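Local coordinates for PilO protein (Pseudomonas aeruginosa, PDB 5UVR) that pairs with PilN in heterodimers that found the inner-membrane PilM/PilN/PilO/PilP complex needed to assemble functional type IV pili, at residues T11-G16 with S57-I62; T51-V56 with V63-F68; G3-I8 with E20-L25; P26-Q31 with E35-I40; G16-E21 with T78-M83. All coordinates share one frame; numbering follows the deposited sequence.

Contact 1. Residues T11-G16 with S57-I62; sequences TGLGSG and SSLPRI
In the modified ferredoxin fold of the PilO core, each of two helices is followed by a loop, and these loops meet through Leu13 and Leu59. The contact is small and lies at the surface, with about 83 Å² buried between the segments. Its apolar part is methyl against methyl: Leu13 CD1 reaches Leu59 CD2 at 4.2 Å. The CB of Leu59 does not point at the other loop, but with CG turned beside the backbone N (chi1 -65°) the branched end swings nearer to it. Leucine suits both places, since a long branched tip can bridge loops whose backbones stay apart; the nearest CA atoms, those of Thr11 and Leu59, are 9.3 Å from each other. Helix 4-10 is the common ground, because Leu13 rests on Ile8 while Leu59 touches Leu4 and Asp7. Gly12 is the residue at which the chain leaves that helix, with a positive phi (81°) that a residue without a side chain adopts easily, and the turn brings Leu13 round to face Leu59. On the other side, Pro60 centres an inverse gamma turn closed by a weak bond from Arg61 N to Leu59 O, 2.7 Å long. Thr11, which is poorly ordered, spends its hydroxyl on the helix by bonding Asp7 O, and the same OG1 atom lies 4.4 Å from Leu59 CD2.

Contact 2. Residues T51-V56 with V63-F68; sequences TFVSGV and VTLHDF
Val56 and Val63 both hold CG1 anti to the backbone N (chi1 173° and -176°), and these two methyls meet across the contact, Val56 CG1 to Val63 CG1 at 4.0 Å, with the side chains at about a right angle. The same Val56 CG1 also touches Leu65 CD2 at 4.2 Å, so one methyl sits against two partners, while Val56 CG2 turns back over a face of the Phe52 ring. One helical turn earlier, Val53 divides its branches: its CG1 meets Leu65 CD1 at 4.3 Å, and its CG2 approaches the edge of the Phe68 ring, near the ring plane, at CE2 (4.3 Å). Short beta-branched valines suit the helix side, since their methyls project little and let the longer Leu65 and Phe68 come to them. Thr64 and His66 alternate with the inward residues and bond each other, OG1 to NE2 at 2.6 Å; Tyr90 OH is a further partner of that hydroxyl. Left-handed backbone angles at Asp67 (phi 55°) interrupt the alternation, and Phe68 again points to the helix. Helix 46-57 thus packs its apolar face on the extended segment leading into strand 66-72 and on Phe68 of that strand, as in the helix-on-sheet layer of a ferredoxin-like alpha/beta sandwich.

Contact 3. Residues G3-I8 with E20-L25; sequences GLLEDI and EEIKLL
Leu5 reaches from the first turns of helix 4-10 to Ile22 and Leu24 on strand 18-24. From CB, which points to the strand, the chain runs on to CG, held anti to the backbone N (chi1 179°), which carries the fork away from the helix toward the strand. There it divides. CD1 settles against Ile22, 3.9 Å from Ile22 CG2 and 4.1 Å from Ile22 CD1, touching both ends of that branched side chain. CD2 takes the other direction and meets Leu24 CD1 at 4.0 Å. The two leucines stand at about a right angle, whereas Leu5 and Ile22 cross obliquely. Here the first helix of the modified ferredoxin fold lies on the antiparallel sheet: Ile22 and Leu24, two residues apart on one strand, both face the helix, and Lys23 between them points elsewhere. A leucine fits the helix position because its fork can serve two partners at once, and beta-branched Ile22 suits an extended strand. Further in, Ile22 also touches Ile38 of the neighbouring strand 33-44, against which buried Leu4 packs as well. Gly3 is the N-cap just before the helix, and its carbonyl O accepts a bond from Asp7 N at 3.0 Å. At the far end of the strand segment, a classic beta bulge sets Glu20 and Glu21 together opposite Ser41 of strand 33-44.

Contact 4. Residues P26-Q31 with E35-I40; sequences PEVAQQ and ELPIQI
Val28 and Glu35 are joined by two backbone hydrogen bonds, Val28 N to Glu35 O at 3.0 Å and the straighter return bond, Glu35 N to Val28 O, at 2.9 Å (171° at the hydrogen). Glu35 O has a second visitor, the CA-H of Glu27, with Glu27 CA 3.1 Å away. Outward from this pair, the extended Glu35 side chain brings its carboxylate to Gln30, whose chain bends at chi2 (-80°). The Gln30 NE2 to Glu35 OE2 bond is weak, at 3.5 Å, with amide and carboxylate planes 39° apart; a water also links these two atoms by weak bonds. Glu35 OE1 bonds the NZ of Lys88, a dimethyl-lysine that fits reductive methylation of the sample; this partner would help to offset the cost of burying the acid. Glu27 and Leu36 lie side by side, Glu27 OE2 being 3.5 Å from Leu36 CG, while OE1 of that glutamate is held by a salt bridge to Arg91. Pro26 O rests 3.6 Å from Pro37 CD, and Val28 CG2 just reaches Pro37 CG at 4.5 Å. The doubly hydrogen-bonded antiparallel pair Val28-Glu35 is that of a beta hairpin, formed here by strands 28-29 and 33-44.

Contact 5. Residues G16-E21 with T78-M83; sequences GLEFEE and TSKLRM
Glu20 and Arg82 approach at about a right angle, yet their flat ends come out nearly coplanar, carboxylate and guanidinium planes being only 22° apart. The arginine grips side-on, with one nitrogen for each oxygen: Arg82 NE gives a 2.7 Å bond to Glu20 OE1, and Arg82 NH2 a 2.9 Å bond to Glu20 OE2. The second bond lies in the guanidinium plane and uses the syn lone pair of OE2; at OE1 the donor also comes from the syn side but is tilted 29° out of the carboxylate plane. The Arg82 chain runs out extended as far as CD and then bends at chi3 (-62°), which swings the nitrogens round to the glutamate. Two bonds from one rigid group fix the rotation of the carboxylate, and long side chains are needed because the CA atoms are 8.9 Å apart. Beside this pair Glu18 and Lys80 are looser: Lys80 NZ comes within 4.0 Å of Glu18 CG, and the opposite charges remain out of contact. The Glu20-Arg82 pair reaches across strand 33-44 on the face away from the helices, since neighbouring Leu81 and Met83 touch Tyr46 and Phe52 on the helix side of this ferredoxin-like core's antiparallel sheet.

How the contacts relate
Contacts 2 to 5 all reach one antiparallel sheet, while contact 1 joins the loops that follow the two helices. Contacts 1, 2 and 3 cluster at the helices, with centres 9 to 12 Å apart. A salt bridge from Arg61 to Asp7 (NH1 to OD2, 2.6 Å) ties contact 1 to contact 3, while Leu13 packs on Gly55 and Phe52 of contact 2. Phe52 links further, touching Ile40 of contact 4 and both Leu17 and Met83 of contact 5. Strand pairing between Lys23 and Gln39 joins contacts 3 and 4, and contacts 3 and 5 share Glu20 and Glu21. Contacts 4 and 5 lie on opposite sides of the chain's centre, about 24 Å between centres.

Contact 1. Residues T11-G16 with S57-I62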
# COMPACT_ATOMS: atom_id res chain seq x y z
N THR A 11 12.92 -4.36 2.13
CA THR A 11 13.54 -3.11 2.54
C THR A 11 13.15 -2.70 3.96
O THR A 11 13.66 -1.69 4.46
CB THR A 11 13.17 -1.99 1.56
OG1 THR A 11 11.77 -1.72 1.63
CG2 THR A 11 13.52 -2.40 0.13
N GLY A 12 12.28 -3.46 4.62
CA GLY A 12 11.98 -3.23 6.02
C GLY A 12 10.98 -2.12 6.30
O GLY A 12 11.11 -1.41 7.30
N LEU A 13 9.97 -1.96 5.44
CA LEU A 13 9.03 -0.86 5.58
C LEU A 13 7.98 -1.17 6.63
O LEU A 13 7.64 -2.33 6.88
CB LEU A 13 8.35 -0.58 4.24
CG LEU A 13 9.25 0.13 3.24
CD1 LEU A 13 8.60 0.18 1.88
CD2 LEU A 13 9.56 1.53 3.75
N GLY A 14 7.48 -0.12 7.27
CA GLY A 14 6.41 -0.27 8.22
C GLY A 14 6.82 -0.41 9.67
O GLY A 14 6.06 -0.97 10.46
N SER A 15 8.00 0.09 10.05
CA SER A 15 8.44 -0.00 11.43
C SER A 15 7.49 0.75 12.35
O SER A 15 6.99 1.83 12.01
CB SER A 15 9.86 0.55 11.57
OG SER A 15 10.70 0.05 10.55
N GLY A 16 7.23 0.18 13.52
CA GLY A 16 6.29 0.72 14.47
C GLY A 16 4.83 0.45 14.15
O GLY A 16 3.97 0.76 14.99
N SER A 57 6.53 5.58 -1.21
CA SER A 57 6.65 6.59 -2.26
C SER A 57 8.06 6.68 -2.82
O SER A 57 8.23 7.16 -3.95
CB SER A 57 6.22 7.96 -1.70
OG SER A 57 4.88 7.95 -1.23
N SER A 58 9.07 6.26 -2.06
CA SER A 58 10.46 6.37 -2.46
C SER A 58 10.99 5.11 -3.12
O SER A 58 12.17 5.08 -3.50
CB SER A 58 11.31 6.72 -1.24
OG SER A 58 10.82 7.90 -0.64
N LEU A 59 10.17 4.08 -3.27
CA LEU A 59 10.63 2.87 -3.94
C LEU A 59 10.96 3.17 -5.40
O LEU A 59 10.27 3.98 -6.04
CB LEU A 59 9.56 1.77 -3.86
CG LEU A 59 9.25 1.24 -2.46
CD1 LEU A 59 8.00 0.38 -2.50
CD2 LEU A 59 10.43 0.47 -1.90
N PRO A 60 11.95 2.58 -5.95
CA PRO A 60 12.34 2.85 -7.35
C PRO A 60 11.44 2.12 -8.35
O PRO A 60 11.90 1.33 -9.18
CB PRO A 60 13.79 2.37 -7.39
CG PRO A 60 13.83 1.25 -6.42
CD PRO A 60 12.87 1.61 -5.30
N ARG A 61 10.15 2.39 -8.28
CA ARG A 61 9.18 1.79 -9.19
C ARG A 61 7.91 2.61 -9.13
O ARG A 61 7.68 3.37 -8.19
CB ARG A 61 8.90 0.33 -8.81
CG ARG A 61 8.10 0.21 -7.53
CD ARG A 61 8.00 -1.25 -7.04
NE ARG A 61 7.37 -2.13 -8.02
CZ ARG A 61 7.37 -3.46 -7.92
NH1 ARG A 61 7.97 -4.03 -6.89
NH2 ARG A 61 6.77 -4.20 -8.84
N ILE A 62 7.08 2.48 -10.16
CA ILE A 62 5.83 3.22 -10.18
C ILE A 62 4.83 2.53 -9.26
O ILE A 62 4.38 1.42 -9.54
CB ILE A 62 5.26 3.35 -11.60
CG1 ILE A 62 6.22 4.15 -12.49
CG2 ILE A 62 3.92 4.06 -11.53
CD1 ILE A 62 5.77 4.20 -13.97

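Contact 2. Residues T51-V56 with V63-F68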
# COMPACT_ATOMS: atom_id res chain seq x y z
N THR A 51 6.02 7.89 7.88
CA THR A 51 7.28 7.31 7.45
C THR A 51 7.04 6.16 6.48
O THR A 51 7.75 6.02 5.47
CB THR A 51 8.09 6.85 8.66
OG1 THR A 51 8.41 7.99 9.47
CG2 THR A 51 9.38 6.19 8.24
N PHE A 52 6.03 5.35 6.77
CA PHE A 52 5.66 4.26 5.86
C PHE A 52 5.23 4.79 4.49
O PHE A 52 5.69 4.28 3.45
CB PHE A 52 4.54 3.44 6.49
CG PHE A 52 4.01 2.34 5.60
CD1 PHE A 52 4.79 1.24 5.32
CD2 PHE A 52 2.73 2.40 5.09
CE1 PHE A 52 4.31 0.21 4.50
CE2 PHE A 52 2.24 1.38 4.27
CZ PHE A 52 3.04 0.28 3.98
N VAL A 53 4.33 5.78 4.45
CA VAL A 53 3.88 6.31 3.16
C VAL A 53 5.06 6.88 2.37
O VAL A 53 5.18 6.65 1.15
CB VAL A 53 2.78 7.37 3.39
CG1 VAL A 53 2.46 8.10 2.07
CG2 VAL A 53 1.52 6.73 3.94
N SER A 54 5.96 7.59 3.04
CA SER A 54 7.15 8.09 2.36
C SER A 54 8.04 6.96 1.88
O SER A 54 8.63 7.04 0.80
CB SER A 54 7.94 9.01 3.29
OG SER A 54 7.24 10.22 3.45
N GLY A 55 8.14 5.89 2.67
CA GLY A 55 8.94 4.76 2.24
C GLY A 55 8.41 4.14 0.97
O GLY A 55 9.16 3.85 0.04
N VAL A 56 7.10 3.91 0.91
CA VAL A 56 6.52 3.33 -0.30
C VAL A 56 6.71 4.29 -1.46
O VAL A 56 7.06 3.87 -2.57
CB VAL A 56 5.03 3.00 -0.07
CG1 VAL A 56 4.37 2.56 -1.37
CG2 VAL A 56 4.90 1.91 1.00
N VAL A 63 4.48 3.20 -8.17
CA VAL A 63 3.41 2.79 -7.27
C VAL A 63 2.42 3.93 -7.21
O VAL A 63 2.82 5.07 -6.95
CB VAL A 63 3.93 2.48 -5.86
CG1 VAL A 63 2.78 1.96 -4.99
CG2 VAL A 63 5.09 1.50 -5.90
N THR A 64 1.16 3.65 -7.46
CA THR A 64 0.13 4.65 -7.23
C THR A 64 -0.65 4.29 -5.97
O THR A 64 -0.74 3.11 -5.59
CB THR A 64 -0.82 4.80 -8.43
OG1 THR A 64 -1.52 3.57 -8.66
CG2 THR A 64 -0.05 5.19 -9.68
N LEU A 65 -1.16 5.31 -5.29
CA LEU A 65 -1.86 5.13 -4.02
C LEU A 65 -3.27 5.70 -4.14
O LEU A 65 -3.48 6.74 -4.77
CB LEU A 65 -1.11 5.81 -2.86
CG LEU A 65 0.38 5.49 -2.70
CD1 LEU A 65 0.98 6.31 -1.56
CD2 LEU A 65 0.62 4.00 -2.44
N HIS A 66 -4.24 5.02 -3.52
CA HIS A 66 -5.65 5.34 -3.72
C HIS A 66 -6.42 5.10 -2.44
O HIS A 66 -5.97 4.38 -1.55
CB HIS A 66 -6.26 4.48 -4.83
CG HIS A 66 -5.39 4.39 -6.04
ND1 HIS A 66 -5.57 5.20 -7.14
CD2 HIS A 66 -4.30 3.63 -6.30
CE1 HIS A 66 -4.64 4.92 -8.04
NE2 HIS A 66 -3.85 3.98 -7.56
N ASP A 67 -7.61 5.70 -2.37
CA ASP A 67 -8.60 5.38 -1.33
C ASP A 67 -8.03 5.52 0.07
O ASP A 67 -8.24 4.67 0.94
CB ASP A 67 -9.16 3.97 -1.54
CG ASP A 67 -9.85 3.82 -2.86
OD1 ASP A 67 -10.42 4.82 -3.36
OD2 ASP A 67 -9.82 2.70 -3.41
N PHE A 68 -7.30 6.61 0.30
CA PHE A 68 -6.65 6.84 1.58
C PHE A 68 -7.70 7.12 2.65
O PHE A 68 -8.57 7.98 2.48
CB PHE A 68 -5.67 8.00 1.46
CG PHE A 68 -4.77 8.19 2.65
CD1 PHE A 68 -5.25 8.71 3.84
CD2 PHE A 68 -3.42 7.89 2.55
CE1 PHE A 68 -4.41 8.90 4.93
CE2 PHE A 68 -2.58 8.09 3.63
CZ PHE A 68 -3.08 8.59 4.82

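Contact 3. Residues G3-I8 with E20-L25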
# COMPACT_ATOMS: atom_id res chain seq x y z
N GLY A 3 7.31 -8.28 -6.19
CA GLY A 3 6.13 -7.46 -6.07
C GLY A 3 6.26 -6.42 -4.98
O GLY A 3 7.25 -6.34 -4.24
N LEU A 4 5.22 -5.60 -4.88
CA LEU A 4 5.19 -4.55 -3.87
C LEU A 4 5.22 -5.13 -2.46
O LEU A 4 5.87 -4.57 -1.57
CB LEU A 4 3.95 -3.68 -4.06
CG LEU A 4 3.97 -2.19 -3.71
CD1 LEU A 4 2.63 -1.78 -3.12
CD2 LEU A 4 5.09 -1.81 -2.78
N LEU A 5 4.53 -6.25 -2.25
CA LEU A 5 4.56 -6.91 -0.94
C LEU A 5 5.99 -7.23 -0.52
O LEU A 5 6.39 -6.96 0.62
CB LEU A 5 3.69 -8.17 -0.98
CG LEU A 5 3.57 -9.05 0.27
CD1 LEU A 5 2.88 -8.30 1.39
CD2 LEU A 5 2.81 -10.33 -0.05
N GLU A 6 6.79 -7.76 -1.44
CA GLU A 6 8.18 -8.09 -1.14
C GLU A 6 9.02 -6.84 -0.92
O GLU A 6 9.91 -6.83 -0.07
CB GLU A 6 8.79 -8.92 -2.27
CG GLU A 6 8.38 -10.38 -2.27
CD GLU A 6 6.90 -10.56 -2.51
OE1 GLU A 6 6.34 -9.78 -3.31
OE2 GLU A 6 6.31 -11.47 -1.90
N ASP A 7 8.79 -5.79 -1.71
CA ASP A 7 9.57 -4.56 -1.55
C ASP A 7 9.43 -4.02 -0.14
O ASP A 7 10.42 -3.61 0.48
CB ASP A 7 9.13 -3.50 -2.56
CG ASP A 7 9.73 -3.69 -3.93
OD1 ASP A 7 10.71 -4.46 -4.06
OD2 ASP A 7 9.23 -3.07 -4.88
N ILE A 8 8.20 -4.01 0.38
CA ILE A 8 7.94 -3.57 1.75
C ILE A 8 8.73 -4.42 2.74
O ILE A 8 9.35 -3.91 3.68
CB ILE A 8 6.43 -3.62 2.04
CG1 ILE A 8 5.67 -2.67 1.12
CG2 ILE A 8 6.13 -3.32 3.52
CD1 ILE A 8 4.17 -2.88 1.13
N GLU A 20 -2.92 -4.98 10.00
CA GLU A 20 -4.15 -5.70 10.26
C GLU A 20 -4.55 -6.56 9.08
O GLU A 20 -4.94 -7.71 9.26
CB GLU A 20 -5.29 -4.74 10.60
CG GLU A 20 -5.19 -4.06 11.94
CD GLU A 20 -6.46 -3.30 12.28
OE1 GLU A 20 -7.18 -2.89 11.33
OE2 GLU A 20 -6.74 -3.12 13.48
N GLU A 21 -4.44 -6.04 7.86
CA GLU A 21 -4.87 -6.81 6.70
C GLU A 21 -4.04 -6.44 5.49
O GLU A 21 -3.80 -5.25 5.24
CB GLU A 21 -6.36 -6.58 6.42
CG GLU A 21 -6.89 -7.38 5.26
CD GLU A 21 -8.34 -7.78 5.47
OE1 GLU A 21 -8.76 -7.87 6.65
OE2 GLU A 21 -9.05 -8.01 4.47
N ILE A 22 -3.59 -7.45 4.76
CA ILE A 22 -2.94 -7.27 3.47
C ILE A 22 -3.70 -8.16 2.49
O ILE A 22 -3.78 -9.37 2.69
CB ILE A 22 -1.46 -7.65 3.49
CG1 ILE A 22 -0.71 -6.86 4.57
CG2 ILE A 22 -0.83 -7.41 2.12
CD1 ILE A 22 0.74 -7.24 4.72
N LYS A 23 -4.26 -7.56 1.45
CA LYS A 23 -5.07 -8.31 0.49
C LYS A 23 -4.57 -7.99 -0.90
O LYS A 23 -4.68 -6.85 -1.35
CB LYS A 23 -6.55 -7.96 0.65
CG LYS A 23 -7.49 -8.89 -0.09
CD LYS A 23 -8.93 -8.46 0.10
CE LYS A 23 -9.88 -9.34 -0.71
NZ LYS A 23 -11.24 -8.75 -0.77
N LEU A 24 -4.02 -9.00 -1.58
CA LEU A 24 -3.57 -8.86 -2.95
C LEU A 24 -4.75 -9.16 -3.85
O LEU A 24 -5.29 -10.28 -3.83
CB LEU A 24 -2.40 -9.81 -3.24
CG LEU A 24 -1.05 -9.54 -2.56
CD1 LEU A 24 -1.03 -9.98 -1.11
CD2 LEU A 24 0.06 -10.21 -3.35
N LEU A 25 -5.17 -8.17 -4.64
CA LEU A 25 -6.36 -8.29 -5.46
C LEU A 25 -5.99 -8.83 -6.84
O LEU A 25 -4.83 -8.80 -7.25
CB LEU A 25 -7.05 -6.94 -5.57
CG LEU A 25 -7.40 -6.30 -4.22
CD1 LEU A 25 -8.19 -5.03 -4.44
CD2 LEU A 25 -8.17 -7.29 -3.36

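Contact 4. Residues P26-Q31 with E35-I40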
# COMPACT_ATOMS: atom_id res chain seq x y z
N PRO A 26 -6.96 -9.41 -7.55
CA PRO A 26 -6.68 -9.87 -8.91
C PRO A 26 -6.23 -8.72 -9.80
O PRO A 26 -6.70 -7.59 -9.67
CB PRO A 26 -8.03 -10.44 -9.38
CG PRO A 26 -9.03 -10.10 -8.29
CD PRO A 26 -8.25 -9.89 -7.04
N GLU A 27 -5.29 -9.03 -10.70
CA GLU A 27 -4.84 -8.04 -11.68
C GLU A 27 -6.02 -7.54 -12.50
O GLU A 27 -6.98 -8.27 -12.76
CB GLU A 27 -3.79 -8.65 -12.60
CG GLU A 27 -2.46 -8.96 -11.95
CD GLU A 27 -1.47 -9.53 -12.95
OE1 GLU A 27 -1.92 -10.21 -13.90
OE2 GLU A 27 -0.25 -9.30 -12.80
N VAL A 28 -5.93 -6.28 -12.93
CA VAL A 28 -6.96 -5.65 -13.75
C VAL A 28 -6.31 -5.24 -15.06
O VAL A 28 -5.39 -4.41 -15.06
CB VAL A 28 -7.60 -4.44 -13.05
CG1 VAL A 28 -8.70 -3.85 -13.90
CG2 VAL A 28 -8.13 -4.83 -11.66
N ALA A 29 -6.77 -5.82 -16.17
CA ALA A 29 -6.21 -5.49 -17.48
C ALA A 29 -6.80 -4.17 -17.97
O ALA A 29 -8.02 -3.99 -17.96
CB ALA A 29 -6.50 -6.60 -18.49
N GLN A 30 -5.93 -3.26 -18.37
CA GLN A 30 -6.35 -2.08 -19.11
C GLN A 30 -5.65 -2.11 -20.47
O GLN A 30 -4.76 -2.93 -20.71
CB GLN A 30 -6.03 -0.79 -18.35
CG GLN A 30 -6.55 -0.74 -16.91
CD GLN A 30 -8.02 -0.38 -16.82
OE1 GLN A 30 -8.68 -0.16 -17.83
NE2 GLN A 30 -8.54 -0.33 -15.60
N GLN A 31 -6.06 -1.21 -21.37
CA GLN A 31 -5.55 -1.33 -22.73
C GLN A 31 -4.05 -1.05 -22.81
O GLN A 31 -3.37 -1.63 -23.66
CB GLN A 31 -6.33 -0.43 -23.69
CG GLN A 31 -6.04 1.05 -23.62
CD GLN A 31 -6.70 1.81 -24.76
OE1 GLN A 31 -6.50 1.47 -25.92
NE2 GLN A 31 -7.48 2.83 -24.43
N GLU A 35 -2.83 -3.60 -14.02
CA GLU A 35 -2.69 -3.12 -12.65
C GLU A 35 -2.62 -4.30 -11.68
O GLU A 35 -3.36 -5.27 -11.82
CB GLU A 35 -3.89 -2.25 -12.24
CG GLU A 35 -4.28 -1.17 -13.23
CD GLU A 35 -5.52 -0.41 -12.78
OE1 GLU A 35 -6.09 -0.77 -11.73
OE2 GLU A 35 -5.92 0.54 -13.49
N LEU A 36 -1.74 -4.19 -10.68
CA LEU A 36 -1.60 -5.19 -9.62
C LEU A 36 -1.91 -4.49 -8.30
O LEU A 36 -1.03 -3.87 -7.70
CB LEU A 36 -0.19 -5.78 -9.62
CG LEU A 36 0.40 -6.51 -10.86
CD1 LEU A 36 0.46 -5.72 -12.21
CD2 LEU A 36 1.79 -7.02 -10.50
N PRO A 37 -3.15 -4.56 -7.82
CA PRO A 37 -3.53 -3.80 -6.62
C PRO A 37 -3.33 -4.59 -5.33
O PRO A 37 -3.53 -5.80 -5.28
CB PRO A 37 -5.03 -3.53 -6.84
CG PRO A 37 -5.41 -4.28 -8.11
CD PRO A 37 -4.31 -5.23 -8.42
N ILE A 38 -2.96 -3.86 -4.28
CA ILE A 38 -2.84 -4.44 -2.94
C ILE A 38 -3.55 -3.51 -1.96
O ILE A 38 -3.22 -2.32 -1.88
CB ILE A 38 -1.38 -4.64 -2.51
CG1 ILE A 38 -0.61 -5.50 -3.52
CG2 ILE A 38 -1.33 -5.30 -1.11
CD1 ILE A 38 0.85 -5.75 -3.12
N GLN A 39 -4.50 -4.06 -1.21
CA GLN A 39 -5.26 -3.31 -0.22
C GLN A 39 -4.64 -3.55 1.15
O GLN A 39 -4.39 -4.70 1.53
CB GLN A 39 -6.73 -3.74 -0.24
CG GLN A 39 -7.60 -3.11 0.81
CD GLN A 39 -7.84 -1.64 0.55
OE1 GLN A 39 -8.24 -1.25 -0.55
NE2 GLN A 39 -7.61 -0.80 1.56
N ILE A 40 -4.34 -2.48 1.89
CA ILE A 40 -3.70 -2.67 3.18
C ILE A 40 -4.38 -1.83 4.25
O ILE A 40 -4.81 -0.70 4.01
CB ILE A 40 -2.18 -2.37 3.14
CG1 ILE A 40 -1.89 -0.89 3.30
CG2 ILE A 40 -1.53 -2.91 1.87
CD1 ILE A 40 -0.43 -0.59 3.44
O HOH W 1 -8.54 0.27 -12.69

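Contact 5. Residues G16-E21 with T78-M83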
# COMPACT_ATOMS: atom_id res chain seq x y z
N GLY A 16 7.23 0.18 13.52
CA GLY A 16 6.29 0.72 14.47
C GLY A 16 4.83 0.45 14.15
O GLY A 16 3.97 0.76 14.99
N LEU A 17 4.53 -0.13 13.00
CA LEU A 17 3.16 -0.32 12.56
C LEU A 17 2.68 -1.73 12.83
O LEU A 17 3.45 -2.69 12.77
CB LEU A 17 3.02 -0.02 11.07
CG LEU A 17 3.37 1.40 10.68
CD1 LEU A 17 3.17 1.57 9.18
CD2 LEU A 17 2.50 2.37 11.45
N GLU A 18 1.39 -1.84 13.10
CA GLU A 18 0.70 -3.11 13.29
C GLU A 18 -0.16 -3.35 12.05
O GLU A 18 -1.22 -2.74 11.91
CB GLU A 18 -0.15 -3.09 14.56
CG GLU A 18 0.62 -2.71 15.82
CD GLU A 18 1.47 -3.85 16.36
OE1 GLU A 18 1.33 -4.99 15.86
OE2 GLU A 18 2.26 -3.62 17.30
N PHE A 19 0.30 -4.22 11.16
CA PHE A 19 -0.54 -4.59 10.03
C PHE A 19 -1.75 -5.36 10.52
O PHE A 19 -1.65 -6.22 11.40
CB PHE A 19 0.26 -5.42 9.03
CG PHE A 19 1.21 -4.60 8.22
CD1 PHE A 19 0.78 -3.96 7.07
CD2 PHE A 19 2.52 -4.44 8.64
CE1 PHE A 19 1.66 -3.19 6.33
CE2 PHE A 19 3.41 -3.67 7.89
CZ PHE A 19 2.97 -3.04 6.74
N GLU A 20 -2.92 -4.98 10.00
CA GLU A 20 -4.15 -5.70 10.26
C GLU A 20 -4.55 -6.56 9.08
O GLU A 20 -4.94 -7.71 9.26
CB GLU A 20 -5.29 -4.74 10.60
CG GLU A 20 -5.19 -4.06 11.94
CD GLU A 20 -6.46 -3.30 12.28
OE1 GLU A 20 -7.18 -2.89 11.33
OE2 GLU A 20 -6.74 -3.12 13.48
N GLU A 21 -4.44 -6.04 7.86
CA GLU A 21 -4.87 -6.81 6.70
C GLU A 21 -4.04 -6.44 5.49
O GLU A 21 -3.80 -5.25 5.24
CB GLU A 21 -6.36 -6.58 6.42
CG GLU A 21 -6.89 -7.38 5.26
CD GLU A 21 -8.34 -7.78 5.47
OE1 GLU A 21 -8.76 -7.87 6.65
OE2 GLU A 21 -9.05 -8.01 4.47
N THR A 78 -4.84 10.84 22.18
CA THR A 78 -3.65 10.66 21.34
C THR A 78 -3.50 9.22 20.85
O THR A 78 -2.38 8.77 20.56
CB THR A 78 -2.38 11.11 22.07
OG1 THR A 78 -1.96 10.09 22.99
CG2 THR A 78 -2.62 12.42 22.84
N SER A 79 -4.59 8.47 20.75
CA SER A 79 -4.45 7.05 20.47
C SER A 79 -4.09 6.83 19.00
O SER A 79 -4.17 7.74 18.17
CB SER A 79 -5.72 6.29 20.85
OG SER A 79 -6.68 6.31 19.80
N LYS A 80 -3.68 5.60 18.70
CA LYS A 80 -3.20 5.27 17.37
C LYS A 80 -4.32 5.33 16.34
O LYS A 80 -5.52 5.34 16.67
CB LYS A 80 -2.54 3.89 17.37
CG LYS A 80 -1.24 3.86 18.16
CD LYS A 80 -0.50 2.54 18.00
CE LYS A 80 -1.27 1.38 18.63
NZ LYS A 80 -0.54 0.09 18.49
N LEU A 81 -3.92 5.36 15.07
CA LEU A 81 -4.82 5.53 13.94
C LEU A 81 -4.85 4.25 13.11
O LEU A 81 -3.86 3.52 13.05
CB LEU A 81 -4.37 6.69 13.04
CG LEU A 81 -4.26 8.13 13.56
CD1 LEU A 81 -5.59 8.60 14.13
CD2 LEU A 81 -3.13 8.32 14.57
N ARG A 82 -5.99 4.00 12.48
CA ARG A 82 -6.10 2.94 11.49
C ARG A 82 -6.09 3.58 10.10
O ARG A 82 -6.99 4.37 9.77
CB ARG A 82 -7.36 2.11 11.69
CG ARG A 82 -7.62 1.10 10.57
CD ARG A 82 -8.76 0.17 10.93
NE ARG A 82 -8.45 -0.60 12.12
CZ ARG A 82 -9.02 -0.42 13.32
NH1 ARG A 82 -9.95 0.52 13.48
NH2 ARG A 82 -8.66 -1.18 14.35
N MET A 83 -5.08 3.26 9.32
CA MET A 83 -4.93 3.76 7.95
C MET A 83 -5.23 2.65 6.95
O MET A 83 -4.66 1.56 7.04
CB MET A 83 -3.52 4.29 7.72
CG MET A 83 -3.35 4.93 6.34
SD MET A 83 -1.68 5.56 6.06
CE MET A 83 -0.85 4.03 5.65